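ABC transporter, permease protein, putative (Porphyromonas gingivalis, PDB 2P0S) is probably the permease of an ABC-type transporter, represented here by one domain cut from the longer membrane protein. Local coordinates at the interface of chains A and B. Sequence-based numbering; all coordinates share one arbitrary frame. Chains: chain A/B, ABC transporter, permease protein, putative.

The interface of chains A and B. Residues chain A 70, 72, 83, 87, 90; chain B 118-120.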
# COMPACT_ATOMS: atom_id res chain seq x y z
N VAL A 70 -7.58 -14.76 -9.68
CA VAL A 70 -7.94 -13.99 -8.40
C VAL A 70 -8.71 -12.74 -8.83
O VAL A 70 -8.54 -12.16 -9.89
CB VAL A 70 -6.68 -13.60 -7.59
CG1 VAL A 70 -5.55 -12.90 -8.45
CG2 VAL A 70 -6.91 -12.78 -6.41
N ILE A 72 -11.38 -9.32 -6.81
CA ILE A 72 -12.04 -8.73 -5.58
C ILE A 72 -13.38 -8.22 -6.12
O ILE A 72 -13.41 -7.56 -7.22
CB ILE A 72 -11.25 -7.57 -5.03
CG1 ILE A 72 -9.84 -8.07 -4.61
CG2 ILE A 72 -12.00 -6.92 -3.80
CD1 ILE A 72 -8.82 -7.02 -4.58
N SER A 83 -7.24 -3.12 -3.92
CA SER A 83 -6.50 -4.04 -4.83
C SER A 83 -5.01 -3.81 -4.72
O SER A 83 -4.24 -4.76 -4.75
CB SER A 83 -6.96 -3.80 -6.26
OG SER A 83 -5.88 -4.41 -7.09
N SER A 87 -2.80 -6.87 -3.71
CA SER A 87 -1.89 -7.37 -4.83
C SER A 87 -0.42 -7.43 -4.38
O SER A 87 0.31 -8.39 -4.68
CB SER A 87 -1.98 -6.39 -6.00
OG SER A 87 -3.31 -6.41 -6.58
N LEU A 90 0.15 -10.38 -1.88
CA LEU A 90 0.16 -11.67 -2.53
C LEU A 90 1.47 -11.71 -3.30
O LEU A 90 2.17 -12.76 -3.33
CB LEU A 90 -1.03 -11.78 -3.50
CG LEU A 90 -2.36 -11.98 -2.78
CD1 LEU A 90 -3.46 -11.95 -3.87
CD2 LEU A 90 -2.38 -13.41 -2.11
N LEU B 118 1.36 -8.80 -9.29
CA LEU B 118 -0.05 -8.90 -9.62
C LEU B 118 -0.64 -7.52 -9.50
O LEU B 118 -0.27 -6.71 -8.67
CB LEU B 118 -0.84 -9.81 -8.61
CG LEU B 118 -0.33 -11.21 -8.32
CD1 LEU B 118 -1.29 -11.87 -7.33
CD2 LEU B 118 -0.18 -12.10 -9.56
N SER B 119 -1.70 -7.36 -10.29
CA SER B 119 -2.65 -6.28 -10.30
C SER B 119 -4.03 -6.94 -10.24
O SER B 119 -4.67 -7.18 -11.27
CB SER B 119 -2.51 -5.53 -11.64
OG SER B 119 -1.35 -4.74 -11.41
N VAL B 120 -4.44 -7.30 -9.04
CA VAL B 120 -5.72 -7.95 -8.89
C VAL B 120 -6.91 -7.05 -9.37
O VAL B 120 -7.05 -5.89 -8.87
CB VAL B 120 -5.94 -8.34 -7.41
CG1 VAL B 120 -7.38 -8.94 -7.24
CG2 VAL B 120 -4.84 -9.32 -6.92
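B:Val120 lies between strand 70-74 and helix 80-100 of chain A, in a loop that chain B sends across to its partner, and its contacts can be followed outward from CB. B:Val120 CB itself faces the helix, 3.4 Å from the hydroxyl OG of A:Ser87. From there the two methyls part. B:Val120 CG1, anti to the backbone N (chi1 176°), is thereby directed at the strand, where it packs 3.6 Å from the end methyl CD1 of A:Ile72 and also meets CG2 of A:Val70. B:Val120 CG2 approaches CG1 of A:Val70 at 4.0 Å and also comes near A:Ser87 OG. Both strand side chains run roughly perpendicular to that of B:Val120.

The backbone of the same residue is read by two serines one helical turn apart. B:Val120 N donates to A:Ser87 OG over 2.8 Å, fairly straight at 159° about the hydrogen. That hydroxyl donates in turn to its own helix's A:Ser83 O, arriving 42° above the carbonyl plane, so it is engaged as both acceptor and donor. Further along, the apolar contact continues where A:Leu90 CB meets the methyl CD1 of B:Leu118 at 3.8 Å. The patch belongs to a two-fold symmetric interface between two copies of the domain, which repeats it with the chains exchanged; the structure alone does not show whether the full-length protein pairs this way. At the carbonyl end, A:Ser83 OG donates in plane to a lone pair of B:Val120 O at 2.6 Å.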